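Local coordinates for protein response regulator (PDB 3QYY) that probably makes the second messenger cyclic di-GMP from GTP through its GGDEF domain, the part crystallised, which holds cyclic di-GMP as an inhibitor at its active site, at residues D14-A19 with I86-G91; L48-L53 with R67-L72. All blocks are in the same frame, centred on the assembly; numbering follows the deposited sequence.

Leaving helix 7-12, the chain runs through the loop 14-19 and helix 22-38 into strand 44-50, whose end and following turn, 48-53, later meet 67-72 on helix 62-77. That is interaction 2, a short loop of 13 mostly helical residues. Strand 85-90 then brings 86-91 back to 14-19 and closes interaction 1, so the smaller loop lies within the larger one. Interaction 1 ties the N-terminal loop to an outermost strand of the sheet, and interaction 2 packs the helix over the sheet at the end of strand 44-50. The two contacts touch: Arg-88 NH2 lies 3.5 Å from Leu-69 CD1, and both border the cyclic di-GMP site.

Interaction 1: D14-A19 with I86-G91; sequences DPLTEA and IGRWGG. With C2E (9,9'-[(2R,3R,3aS,5S,7aR,9R,10R,10aS,12S,14aR)-3,5,10,12-tetrahydroxy-5,12-dioxidooctahydro-2H,7H-difuro[3,2-d:3',2'-j][1,3,7,9,2,8]tetraoxadiphosphacyclododecine-2,9-diyl]bis(2-amino-1,9-dihydro-6H-purin-6-one)), chain C.
Asp-14 turns CG anti to its backbone N (chi1 175°) and Arg-88 runs out fully extended from CG to NE, which brings the carboxylate to the guanidinium and joins the DxLT motif of GGDEF domains, here Asp-14 to Thr-17, to the strand leading into the GGDEF signature. In the salt bridge, Arg-88 NH1 reaches Asp-14 OD1 at 3.1 Å in a nearly straight hydrogen bond (N-H...O 166°). The oxygen lies at the edge of the guanidinium, close to its plane, while the carboxylate plane stands 81° from it. OD1 is gripped three times. Thr-17 OG1 donates to its anti lone pair, and Thr-17 N comes from above the carboxylate plane to complete an Asx motif. The other side of Arg-88 is also fixed: NE, at 2.9 Å, and NH2 both bond Gly-91 O side-on, leaving little freedom for the group to rotate. From there NH2 also bonds O61 of a second cyclic di-GMP, so Asp-14 acts as a second-shell residue that positions a ligand-binding arginine. Leu-16 CD2 packs obliquely on NH1 at 3.7 Å. Where the loop passes the earlier part of the strand, Ala-19 CB sits 3.5 Å from Ile-86 O and packs on Gly-87 CA. Beyond Arg-88, Trp-89 stacks on Tyr-145, and its NE1 donates in the ring plane to phosphate oxygen O1P of the cyclic di-GMP at 2.8 Å.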
ATOM      1  N   ASP B  14     -12.229  -6.604 -11.627  1.00 19.22           N
ATOM      2  CA  ASP B  14     -12.208  -6.763 -10.179  1.00 19.52           C
ATOM      3  C   ASP B  14     -13.632  -7.065  -9.732  1.00 20.14           C
ATOM      4  O   ASP B  14     -14.527  -6.232  -9.884  1.00 19.87           O
ATOM      5  CB  ASP B  14     -11.739  -5.470  -9.506  1.00 19.69           C
ATOM      6  CG  ASP B  14     -11.818  -5.545  -7.999  1.00 18.37           C
ATOM      7  OD1 ASP B  14     -12.433  -4.648  -7.385  1.00 17.59           O
ATOM      8  OD2 ASP B  14     -11.265  -6.508  -7.432  1.00 17.91           O
ATOM      9  N   PRO B  15     -13.864  -8.257  -9.165  1.00 20.06           N
ATOM     10  CA  PRO B  15     -15.225  -8.587  -8.728  1.00 20.46           C
ATOM     11  C   PRO B  15     -15.916  -7.581  -7.808  1.00 19.31           C
ATOM     12  O   PRO B  15     -17.060  -7.207  -8.056  1.00 19.34           O
ATOM     13  CB  PRO B  15     -15.066  -9.972  -8.089  1.00 21.89           C
ATOM     14  CG  PRO B  15     -13.608 -10.055  -7.743  1.00 25.42           C
ATOM     15  CD  PRO B  15     -12.935  -9.365  -8.892  1.00 20.78           C
ATOM     16  N   LEU B  16     -15.233  -7.128  -6.762  1.00 18.34           N
ATOM     17  CA  LEU B  16     -15.846  -6.183  -5.830  1.00 19.61           C
ATOM     18  C   LEU B  16     -16.342  -4.877  -6.455  1.00 20.04           C
ATOM     19  O   LEU B  16     -17.519  -4.531  -6.329  1.00 19.12           O
ATOM     20  CB  LEU B  16     -14.875  -5.824  -4.695  1.00 18.77           C
ATOM     21  CG  LEU B  16     -15.499  -4.977  -3.575  1.00 18.61           C
ATOM     22  CD1 LEU B  16     -16.353  -5.879  -2.693  1.00 18.64           C
ATOM     23  CD2 LEU B  16     -14.411  -4.303  -2.735  1.00 19.23           C
ATOM     24  N   THR B  17     -15.446  -4.165  -7.135  1.00 19.23           N
ATOM     25  CA  THR B  17     -15.771  -2.859  -7.708  1.00 20.54           C
ATOM     26  C   THR B  17     -16.239  -2.773  -9.158  1.00 20.40           C
ATOM     27  O   THR B  17     -16.811  -1.760  -9.555  1.00 22.37           O
ATOM     28  CB  THR B  17     -14.574  -1.894  -7.564  1.00 20.00           C
ATOM     29  OG1 THR B  17     -13.478  -2.360  -8.365  1.00 20.52           O
ATOM     30  CG2 THR B  17     -14.125  -1.823  -6.108  1.00 21.92           C
ATOM     31  N   GLU B  18     -15.977  -3.807  -9.944  1.00 20.53           N
ATOM     32  CA  GLU B  18     -16.367  -3.836 -11.350  1.00 23.04           C
ATOM     33  C   GLU B  18     -15.423  -2.992 -12.210  1.00 22.61           C
ATOM     34  O   GLU B  18     -15.685  -2.742 -13.386  1.00 21.59           O
ATOM     35  CB  GLU B  18     -17.817  -3.368 -11.515  1.00 26.72           C
ATOM     36  CG  GLU B  18     -18.525  -3.992 -12.698  1.00 34.90           C
ATOM     37  CD  GLU B  18     -20.023  -4.137 -12.478  1.00 37.38           C
ATOM     38  OE1 GLU B  18     -20.699  -4.695 -13.368  1.00 42.65           O
ATOM     39  OE2 GLU B  18     -20.526  -3.698 -11.420  1.00 38.48           O
ATOM     40  N   ALA B  19     -14.332  -2.533 -11.609  1.00 21.65           N
ATOM     41  CA  ALA B  19     -13.334  -1.791 -12.360  1.00 20.07           C
ATOM     42  C   ALA B  19     -12.460  -2.918 -12.894  1.00 17.52           C
ATOM     43  O   ALA B  19     -12.656  -4.075 -12.522  1.00 17.53           O
ATOM     44  CB  ALA B  19     -12.526  -0.893 -11.435  1.00 19.75           C
ATOM     45  N   ILE B  86     -11.224   2.555 -16.059  1.00 16.32           N
ATOM     46  CA  ILE B  86     -10.788   2.648 -14.676  1.00 15.69           C
ATOM     47  C   ILE B  86     -10.466   1.236 -14.204  1.00 15.50           C
ATOM     48  O   ILE B  86     -11.224   0.290 -14.442  1.00 15.68           O
ATOM     49  CB  ILE B  86     -11.861   3.293 -13.760  1.00 17.87           C
ATOM     50  CG1 ILE B  86     -11.344   3.332 -12.317  1.00 17.49           C
ATOM     51  CG2 ILE B  86     -13.183   2.521 -13.857  1.00 19.54           C
ATOM     52  CD1 ILE B  86     -12.166   4.207 -11.377  1.00 15.49           C
ATOM     53  N   GLY B  87      -9.310   1.090 -13.570  1.00 15.38           N
ATOM     54  CA  GLY B  87      -8.908  -0.210 -13.079  1.00 13.71           C
ATOM     55  C   GLY B  87      -8.444  -0.127 -11.642  1.00 13.52           C
ATOM     56  O   GLY B  87      -8.081   0.944 -11.155  1.00 13.87           O
ATOM     57  N   ARG B  88      -8.461  -1.266 -10.962  1.00 14.07           N
ATOM     58  CA  ARG B  88      -8.024  -1.340  -9.579  1.00 14.27           C
ATOM     59  C   ARG B  88      -6.671  -2.049  -9.579  1.00 14.26           C
ATOM     60  O   ARG B  88      -6.579  -3.236  -9.900  1.00 14.44           O
ATOM     61  CB  ARG B  88      -9.041  -2.134  -8.752  1.00 14.34           C
ATOM     62  CG  ARG B  88      -8.788  -2.112  -7.253  1.00 13.48           C
ATOM     63  CD  ARG B  88      -9.834  -2.927  -6.501  1.00 16.00           C
ATOM     64  NE  ARG B  88      -9.570  -2.934  -5.065  1.00 17.88           N
ATOM     65  CZ  ARG B  88     -10.233  -3.669  -4.180  1.00 17.27           C
ATOM     66  NH1 ARG B  88     -11.217  -4.469  -4.577  1.00 15.85           N
ATOM     67  NH2 ARG B  88      -9.905  -3.607  -2.896  1.00 14.09           N
ATOM     68  N   TRP B  89      -5.616  -1.311  -9.250  1.00 11.94           N
ATOM     69  CA  TRP B  89      -4.277  -1.885  -9.216  1.00 13.21           C
ATOM     70  C   TRP B  89      -4.260  -2.936  -8.108  1.00 13.09           C
ATOM     71  O   TRP B  89      -3.649  -4.003  -8.238  1.00 13.09           O
ATOM     72  CB  TRP B  89      -3.255  -0.782  -8.916  1.00 15.09           C
ATOM     73  CG  TRP B  89      -1.839  -1.135  -9.249  1.00 15.50           C
ATOM     74  CD1 TRP B  89      -0.780  -1.176  -8.386  1.00 14.69           C
ATOM     75  CD2 TRP B  89      -1.307  -1.416 -10.551  1.00 16.74           C
ATOM     76  NE1 TRP B  89       0.381  -1.457  -9.070  1.00 15.07           N
ATOM     77  CE2 TRP B  89       0.086  -1.608 -10.400  1.00 16.34           C
ATOM     78  CE3 TRP B  89      -1.872  -1.520 -11.833  1.00 16.93           C
ATOM     79  CZ2 TRP B  89       0.928  -1.897 -11.484  1.00 18.19           C
ATOM     80  CZ3 TRP B  89      -1.033  -1.809 -12.913  1.00 18.38           C
ATOM     81  CH2 TRP B  89       0.352  -1.993 -12.728  1.00 18.02           C
ATOM     82  N   GLY B  90      -4.959  -2.618  -7.023  1.00 13.45           N
ATOM     83  CA  GLY B  90      -5.047  -3.506  -5.880  1.00 13.22           C
ATOM     84  C   GLY B  90      -5.264  -2.673  -4.628  1.00 13.25           C
ATOM     85  O   GLY B  90      -4.873  -1.510  -4.597  1.00 14.17           O
ATOM     86  N   GLY B  91      -5.888  -3.246  -3.605  1.00 12.85           N
ATOM     87  CA  GLY B  91      -6.125  -2.495  -2.379  1.00 14.30           C
ATOM     88  C   GLY B  91      -6.957  -1.250  -2.641  1.00 15.42           C
ATOM     89  O   GLY B  91      -8.036  -1.342  -3.226  1.00 15.42           O
TER
HETATM   90  P1  C2E C 487       2.911  -2.401  -6.645  1.00 15.76           P
HETATM   91  O2P C2E C 487       2.873  -3.849  -7.053  1.00 17.05           O
HETATM   92  O1P C2E C 487       2.816  -1.404  -7.765  1.00 15.96           O
HETATM   93  O5' C2E C 487       1.734  -2.052  -5.650  1.00 14.54           O
HETATM   94  C5' C2E C 487       1.592  -0.708  -5.146  1.00 13.91           C
HETATM   95  C4' C2E C 487       0.396  -0.721  -4.200  1.00 14.46           C
HETATM   96  O4' C2E C 487      -0.821  -1.185  -4.759  1.00 14.85           O
HETATM   97  C3' C2E C 487       0.647  -1.608  -2.983  1.00 13.12           C
HETATM   98  O3' C2E C 487       1.406  -0.913  -1.993  1.00 15.15           O
HETATM   99  C2' C2E C 487      -0.751  -1.963  -2.588  1.00 13.61           C
HETATM  100  O2' C2E C 487      -1.226  -0.968  -1.665  1.00 12.59           O
HETATM  101  C1' C2E C 487      -1.592  -1.972  -3.854  1.00 12.04           C
HETATM  102  N9  C2E C 487      -1.720  -3.355  -4.382  1.00 13.60           N
HETATM  103  C8  C2E C 487      -1.176  -3.839  -5.519  1.00 14.33           C
HETATM  104  N7  C2E C 487      -1.501  -5.134  -5.713  1.00 14.51           N
HETATM  105  C5  C2E C 487      -2.273  -5.502  -4.696  1.00 14.26           C
HETATM  106  C6  C2E C 487      -2.976  -6.744  -4.287  1.00 17.86           C
HETATM  107  O6  C2E C 487      -2.905  -7.778  -4.996  1.00 19.62           O
HETATM  108  N1  C2E C 487      -3.701  -6.732  -3.139  1.00 15.18           N
HETATM  109  C2  C2E C 487      -3.802  -5.625  -2.355  1.00 14.75           C
HETATM  110  N2  C2E C 487      -4.539  -5.681  -1.228  1.00 12.93           N
HETATM  111  N3  C2E C 487      -3.172  -4.440  -2.675  1.00 11.75           N
HETATM  112  C4  C2E C 487      -2.413  -4.330  -3.811  1.00 13.82           C
HETATM  113  P11 C2E C 487       2.391  -1.870  -1.152  1.00 12.99           P
HETATM  114  O21 C2E C 487       1.619  -2.986  -0.530  1.00 12.63           O
HETATM  115  O11 C2E C 487       3.026  -0.964  -0.156  1.00 13.33           O
HETATM  116  O5A C2E C 487       3.502  -2.458  -2.104  1.00 12.90           O
HETATM  117  C5A C2E C 487       4.364  -1.544  -2.781  1.00 13.44           C
HETATM  118  C4A C2E C 487       5.320  -2.294  -3.657  1.00 14.57           C
HETATM  119  O4A C2E C 487       6.075  -3.327  -2.968  1.00 15.10           O
HETATM  120  C3A C2E C 487       4.655  -3.002  -4.836  1.00 14.11           C
HETATM  121  O3A C2E C 487       4.333  -2.101  -5.914  1.00 15.43           O
HETATM  122  C2A C2E C 487       5.702  -4.014  -5.186  1.00 15.64           C
HETATM  123  O2A C2E C 487       6.633  -3.418  -6.104  1.00 16.71           O
HETATM  124  C1A C2E C 487       6.370  -4.397  -3.875  1.00 14.17           C
HETATM  125  N91 C2E C 487       5.874  -5.714  -3.412  1.00 16.08           N
HETATM  126  C81 C2E C 487       4.800  -5.987  -2.630  1.00 15.00           C
HETATM  127  N71 C2E C 487       4.674  -7.320  -2.428  1.00 16.33           N
HETATM  128  C51 C2E C 487       5.678  -7.921  -3.090  1.00 16.54           C
HETATM  129  C61 C2E C 487       6.157  -9.314  -3.312  1.00 17.24           C
HETATM  130  O61 C2E C 487       5.573 -10.292  -2.813  1.00 18.03           O
HETATM  131  N11 C2E C 487       7.264  -9.504  -4.081  1.00 18.93           N
HETATM  132  C21 C2E C 487       7.948  -8.465  -4.653  1.00 17.75           C
HETATM  133  N21 C2E C 487       9.044  -8.726  -5.410  1.00 19.82           N
HETATM  134  N31 C2E C 487       7.558  -7.167  -4.484  1.00 17.51           N
HETATM  135  C41 C2E C 487       6.453  -6.851  -3.728  1.00 16.07           C

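Interaction 2: L48-L53 with R67-L72; sequences LDMDNL and RVLVRL. With MG (magnesium ion), chain I; C2E (9,9'-[(2R,3R,3aS,5S,7aR,9R,10R,10aS,12S,14aR)-3,5,10,12-tetrahydroxy-5,12-dioxidooctahydro-2H,7H-difuro[3,2-d:3',2'-j][1,3,7,9,2,8]tetraoxadiphosphacyclododecine-2,9-diyl]bis(2-amino-1,9-dihydro-6H-purin-6-one)), chain F.
Strand 48-50 and helix 67-72 run nearly antiparallel, with 150° between their directions, and their axes come no closer than 12.2 Å. The backbones are therefore bridged entirely by side chains, and no hydrogen bond crosses; the nearest CA atoms, of Leu-53 and Val-68, are 8.0 Å apart. Met-50 spans much of the gap. Its chain bends at the last torsion (chi3 78°), which sets CE 3.9 Å from Val-68 CG1, while SD lies 3.9 Å from Leu-69 CD2 and more loosely against Leu-72 CD1. Leu-53 fills the space nearer the ligand: its CD1 meets Val-68 CB at 4.0 Å, with the two side chains running antiparallel alongside one another, and its CD2 touches Leu-69 CD2. The same two leucines, Leu-53 and Leu-69, form part of the apolar lining of the nucleotide pocket. Leu-53 CD2 lies 3.5 Å from ribose atom C1A of the cyclic di-GMP, and Leu-69 CD1 packs equally closely on guanine atom C61. Asp-49, next to Met-50, has OD2 on the magnesium at 2.0 Å. Phosphate oxygen O11 of the ligand, three waters and Asp-92 complete six ligands, and two of the waters donate back, one to Asp-49 OD1 and one to Met-50 O. This is the first half of a beta-alpha-alpha-beta crossover, with helix 62-77 over the sheet and the metal carboxylate at the strand end, as in the GGDEF nucleotidyl cyclase fold.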
ATOM      1  N   LEU B  48      -4.071   6.738  -8.846  1.00 15.25           N
ATOM      2  CA  LEU B  48      -4.710   7.264  -7.646  1.00 16.46           C
ATOM      3  C   LEU B  48      -4.541   6.348  -6.437  1.00 17.28           C
ATOM      4  O   LEU B  48      -4.573   5.126  -6.563  1.00 16.03           O
ATOM      5  CB  LEU B  48      -6.210   7.457  -7.891  1.00 19.86           C
ATOM      6  CG  LEU B  48      -6.671   8.013  -9.242  1.00 22.28           C
ATOM      7  CD1 LEU B  48      -8.182   8.182  -9.213  1.00 25.44           C
ATOM      8  CD2 LEU B  48      -6.005   9.335  -9.529  1.00 25.23           C
ATOM      9  N   ASP B  49      -4.374   6.948  -5.266  1.00 16.71           N
ATOM     10  CA  ASP B  49      -4.234   6.188  -4.026  1.00 17.24           C
ATOM     11  C   ASP B  49      -5.040   6.916  -2.957  1.00 17.09           C
ATOM     12  O   ASP B  49      -4.845   8.112  -2.732  1.00 17.05           O
ATOM     13  CB  ASP B  49      -2.763   6.105  -3.601  1.00 16.17           C
ATOM     14  CG  ASP B  49      -2.559   5.236  -2.370  1.00 18.59           C
ATOM     15  OD1 ASP B  49      -1.739   5.612  -1.506  1.00 19.90           O
ATOM     16  OD2 ASP B  49      -3.209   4.172  -2.277  1.00 14.87           O
ATOM     17  N   MET B  50      -5.958   6.204  -2.308  1.00 17.03           N
ATOM     18  CA  MET B  50      -6.777   6.814  -1.271  1.00 18.31           C
ATOM     19  C   MET B  50      -5.934   7.179  -0.052  1.00 18.94           C
ATOM     20  O   MET B  50      -4.930   6.525   0.243  1.00 16.93           O
ATOM     21  CB  MET B  50      -7.915   5.874  -0.858  1.00 19.75           C
ATOM     22  CG  MET B  50      -8.954   5.651  -1.948  1.00 22.27           C
ATOM     23  SD  MET B  50     -10.464   4.917  -1.301  1.00 27.28           S
ATOM     24  CE  MET B  50     -11.240   6.361  -0.549  1.00 27.13           C
ATOM     25  N   ASP B  51      -6.360   8.227   0.648  1.00 18.52           N
ATOM     26  CA  ASP B  51      -5.663   8.725   1.837  1.00 20.76           C
ATOM     27  C   ASP B  51      -6.357   8.360   3.150  1.00 21.64           C
ATOM     28  O   ASP B  51      -5.698   8.216   4.180  1.00 23.08           O
ATOM     29  CB  ASP B  51      -5.584  10.260   1.813  1.00 21.66           C
ATOM     30  CG  ASP B  51      -4.746  10.806   0.674  1.00 24.10           C
ATOM     31  OD1 ASP B  51      -4.871  12.024   0.403  1.00 24.23           O
ATOM     32  OD2 ASP B  51      -3.962  10.045   0.066  1.00 22.90           O
ATOM     33  N   ASN B  52      -7.678   8.205   3.117  1.00 21.56           N
ATOM     34  CA  ASN B  52      -8.428   7.966   4.355  1.00 22.64           C
ATOM     35  C   ASN B  52      -9.407   6.801   4.426  1.00 22.66           C
ATOM     36  O   ASN B  52     -10.421   6.897   5.118  1.00 23.34           O
ATOM     37  CB  ASN B  52      -9.193   9.245   4.697  1.00 22.79           C
ATOM     38  CG  ASN B  52     -10.304   9.536   3.697  1.00 25.12           C
ATOM     39  OD1 ASN B  52     -10.210   9.172   2.520  1.00 22.98           O
ATOM     40  ND2 ASN B  52     -11.359  10.203   4.159  1.00 24.26           N
ATOM     41  N   LEU B  53      -9.121   5.699   3.745  1.00 21.84           N
ATOM     42  CA  LEU B  53     -10.040   4.568   3.790  1.00 20.74           C
ATOM     43  C   LEU B  53      -9.982   3.780   5.096  1.00 21.39           C
ATOM     44  O   LEU B  53     -11.007   3.316   5.590  1.00 20.85           O
ATOM     45  CB  LEU B  53      -9.777   3.619   2.620  1.00 17.79           C
ATOM     46  CG  LEU B  53     -10.751   2.437   2.525  1.00 19.56           C
ATOM     47  CD1 LEU B  53     -12.191   2.960   2.476  1.00 16.72           C
ATOM     48  CD2 LEU B  53     -10.439   1.613   1.285  1.00 18.55           C
ATOM     49  N   ARG B  67     -18.104  -0.525   0.343  1.00 20.23           N
ATOM     50  CA  ARG B  67     -19.063   0.349  -0.319  1.00 20.61           C
ATOM     51  C   ARG B  67     -18.381   1.629  -0.807  1.00 20.92           C
ATOM     52  O   ARG B  67     -18.753   2.170  -1.846  1.00 19.57           O
ATOM     53  CB  ARG B  67     -20.229   0.672   0.631  1.00 22.12           C
ATOM     54  CG  ARG B  67     -21.416   1.392  -0.026  1.00 24.57           C
ATOM     55  CD  ARG B  67     -22.009   0.606  -1.209  1.00 26.70           C
ATOM     56  NE  ARG B  67     -22.685  -0.639  -0.831  1.00 25.04           N
ATOM     57  CZ  ARG B  67     -23.833  -0.701  -0.160  1.00 27.55           C
ATOM     58  NH1 ARG B  67     -24.447   0.416   0.219  1.00 25.10           N
ATOM     59  NH2 ARG B  67     -24.380  -1.878   0.120  1.00 24.25           N
ATOM     60  N   VAL B  68     -17.386   2.112  -0.062  1.00 19.74           N
ATOM     61  CA  VAL B  68     -16.661   3.313  -0.471  1.00 19.34           C
ATOM     62  C   VAL B  68     -15.943   3.049  -1.796  1.00 18.37           C
ATOM     63  O   VAL B  68     -15.992   3.869  -2.710  1.00 17.51           O
ATOM     64  CB  VAL B  68     -15.599   3.740   0.574  1.00 21.17           C
ATOM     65  CG1 VAL B  68     -14.841   4.958   0.070  1.00 21.81           C
ATOM     66  CG2 VAL B  68     -16.265   4.055   1.905  1.00 22.92           C
ATOM     67  N   LEU B  69     -15.274   1.902  -1.897  1.00 17.03           N
ATOM     68  CA  LEU B  69     -14.558   1.554  -3.123  1.00 17.18           C
ATOM     69  C   LEU B  69     -15.531   1.352  -4.279  1.00 18.66           C
ATOM     70  O   LEU B  69     -15.239   1.708  -5.422  1.00 17.86           O
ATOM     71  CB  LEU B  69     -13.736   0.280  -2.918  1.00 17.44           C
ATOM     72  CG  LEU B  69     -12.565   0.380  -1.934  1.00 17.31           C
ATOM     73  CD1 LEU B  69     -11.965  -1.002  -1.731  1.00 19.32           C
ATOM     74  CD2 LEU B  69     -11.517   1.341  -2.463  1.00 20.12           C
ATOM     75  N   VAL B  70     -16.690   0.773  -3.978  1.00 18.04           N
ATOM     76  CA  VAL B  70     -17.704   0.545  -4.995  1.00 21.33           C
ATOM     77  C   VAL B  70     -18.238   1.875  -5.533  1.00 21.72           C
ATOM     78  O   VAL B  70     -18.387   2.039  -6.744  1.00 21.55           O
ATOM     79  CB  VAL B  70     -18.876  -0.298  -4.440  1.00 21.36           C
ATOM     80  CG1 VAL B  70     -20.039  -0.302  -5.427  1.00 23.29           C
ATOM     81  CG2 VAL B  70     -18.405  -1.726  -4.195  1.00 21.23           C
ATOM     82  N   ARG B  71     -18.505   2.822  -4.637  1.00 23.59           N
ATOM     83  CA  ARG B  71     -19.019   4.128  -5.044  1.00 25.07           C
ATOM     84  C   ARG B  71     -17.984   4.907  -5.852  1.00 24.22           C
ATOM     85  O   ARG B  71     -18.329   5.618  -6.798  1.00 22.14           O
ATOM     86  CB  ARG B  71     -19.438   4.957  -3.822  1.00 29.43           C
ATOM     87  CG  ARG B  71     -18.281   5.415  -2.952  1.00 37.20           C
ATOM     88  CD  ARG B  71     -18.695   6.461  -1.914  1.00 42.38           C
ATOM     89  NE  ARG B  71     -19.143   7.710  -2.529  1.00 47.35           N
ATOM     90  CZ  ARG B  71     -20.378   7.936  -2.966  1.00 49.14           C
ATOM     91  NH1 ARG B  71     -21.309   6.997  -2.855  1.00 50.79           N
ATOM     92  NH2 ARG B  71     -20.684   9.102  -3.520  1.00 51.07           N
ATOM     93  N   LEU B  72     -16.714   4.776  -5.478  1.00 24.05           N
ATOM     94  CA  LEU B  72     -15.645   5.472  -6.186  1.00 23.66           C
ATOM     95  C   LEU B  72     -15.653   5.081  -7.660  1.00 23.18           C
ATOM     96  O   LEU B  72     -15.654   5.941  -8.542  1.00 22.77           O
ATOM     97  CB  LEU B  72     -14.286   5.136  -5.561  1.00 25.59           C
ATOM     98  CG  LEU B  72     -13.024   5.751  -6.181  1.00 27.32           C
ATOM     99  CD1 LEU B  72     -11.897   5.726  -5.163  1.00 30.82           C
ATOM    100  CD2 LEU B  72     -12.620   4.993  -7.441  1.00 29.52           C
TER
HETATM  101 MG    MG I 506      -3.027   2.699  -0.866  1.00 15.23          MG
HETATM  102  P1  C2E F 486      -4.805  -2.403   5.777  1.00 16.03           P
HETATM  103  O2P C2E F 486      -5.778  -3.539   5.586  1.00 16.35           O
HETATM  104  O1P C2E F 486      -4.264  -2.244   7.166  1.00 15.04           O
HETATM  105  O5' C2E F 486      -3.562  -2.557   4.821  1.00 14.85           O
HETATM  106  C5' C2E F 486      -2.515  -1.564   4.846  1.00 14.51           C
HETATM  107  C4' C2E F 486      -1.491  -1.971   3.798  1.00 13.29           C
HETATM  108  O4' C2E F 486      -1.002  -3.292   3.910  1.00 13.45           O
HETATM  109  C3' C2E F 486      -2.050  -1.866   2.384  1.00 14.61           C
HETATM  110  O3' C2E F 486      -2.009  -0.512   1.905  1.00 14.67           O
HETATM  111  C2' C2E F 486      -1.170  -2.839   1.660  1.00 13.41           C
HETATM  112  O2' C2E F 486      -0.009  -2.137   1.187  1.00 14.33           O
HETATM  113  C1' C2E F 486      -0.788  -3.926   2.656  1.00 12.04           C
HETATM  114  N9  C2E F 486      -1.714  -5.074   2.531  1.00 14.38           N
HETATM  115  C8  C2E F 486      -2.651  -5.464   3.426  1.00 15.54           C
HETATM  116  N7  C2E F 486      -3.314  -6.559   3.002  1.00 15.06           N
HETATM  117  C5  C2E F 486      -2.798  -6.890   1.821  1.00 15.94           C
HETATM  118  C6  C2E F 486      -3.029  -7.962   0.821  1.00 17.77           C
HETATM  119  O6  C2E F 486      -3.905  -8.842   1.023  1.00 18.74           O
HETATM  120  N1  C2E F 486      -2.270  -7.973  -0.303  1.00 15.60           N
HETATM  121  C2  C2E F 486      -1.308  -7.038  -0.544  1.00 15.69           C
HETATM  122  N2  C2E F 486      -0.586  -7.105  -1.676  1.00 15.28           N
HETATM  123  N3  C2E F 486      -1.044  -6.017   0.341  1.00 14.50           N
HETATM  124  C4  C2E F 486      -1.747  -5.905   1.512  1.00 13.48           C
HETATM  125  P11 C2E F 486      -3.235  -0.144   0.929  1.00 13.79           P
HETATM  126  O21 C2E F 486      -3.279  -1.109  -0.207  1.00 12.88           O
HETATM  127  O11 C2E F 486      -2.968   1.259   0.511  1.00 14.78           O
HETATM  128  O5A C2E F 486      -4.595  -0.204   1.734  1.00 14.22           O
HETATM  129  C5A C2E F 486      -4.770   0.668   2.849  1.00 13.44           C
HETATM  130  C4A C2E F 486      -6.100   0.414   3.500  1.00 14.43           C
HETATM  131  O4A C2E F 486      -7.241   0.493   2.602  1.00 17.33           O
HETATM  132  C3A C2E F 486      -6.188  -0.960   4.154  1.00 15.11           C
HETATM  133  O3A C2E F 486      -5.536  -0.995   5.443  1.00 16.84           O
HETATM  134  C2A C2E F 486      -7.669  -1.164   4.224  1.00 15.00           C
HETATM  135  O2A C2E F 486      -8.142  -0.604   5.463  1.00 14.12           O
HETATM  136  C1A C2E F 486      -8.255  -0.441   3.022  1.00 15.40           C
HETATM  137  N91 C2E F 486      -8.632  -1.414   1.958  1.00 15.96           N
HETATM  138  C81 C2E F 486      -7.883  -1.868   0.920  1.00 16.37           C
HETATM  139  N71 C2E F 486      -8.577  -2.749   0.160  1.00 15.71           N
HETATM  140  C51 C2E F 486      -9.797  -2.873   0.707  1.00 16.84           C
HETATM  141  C61 C2E F 486     -11.049  -3.632   0.428  1.00 17.56           C
HETATM  142  O61 C2E F 486     -11.148  -4.408  -0.548  1.00 18.30           O
HETATM  143  N11 C2E F 486     -12.102  -3.465   1.266  1.00 16.53           N
HETATM  144  C21 C2E F 486     -12.060  -2.630   2.355  1.00 17.76           C
HETATM  145  N21 C2E F 486     -13.153  -2.519   3.148  1.00 18.37           N
HETATM  146  N31 C2E F 486     -10.948  -1.906   2.664  1.00 16.95           N
HETATM  147  C41 C2E F 486      -9.813  -1.988   1.891  1.00 16.90           C
HETATM  148  O   HOH W   1      -0.955   3.344  -0.316  1.00 15.71           O
HETATM  149  O   HOH W   2      -3.719   4.055   0.726  1.00 13.46           O
HETATM  150  O   HOH W   3      -2.211   1.620  -2.388  1.00 14.21           O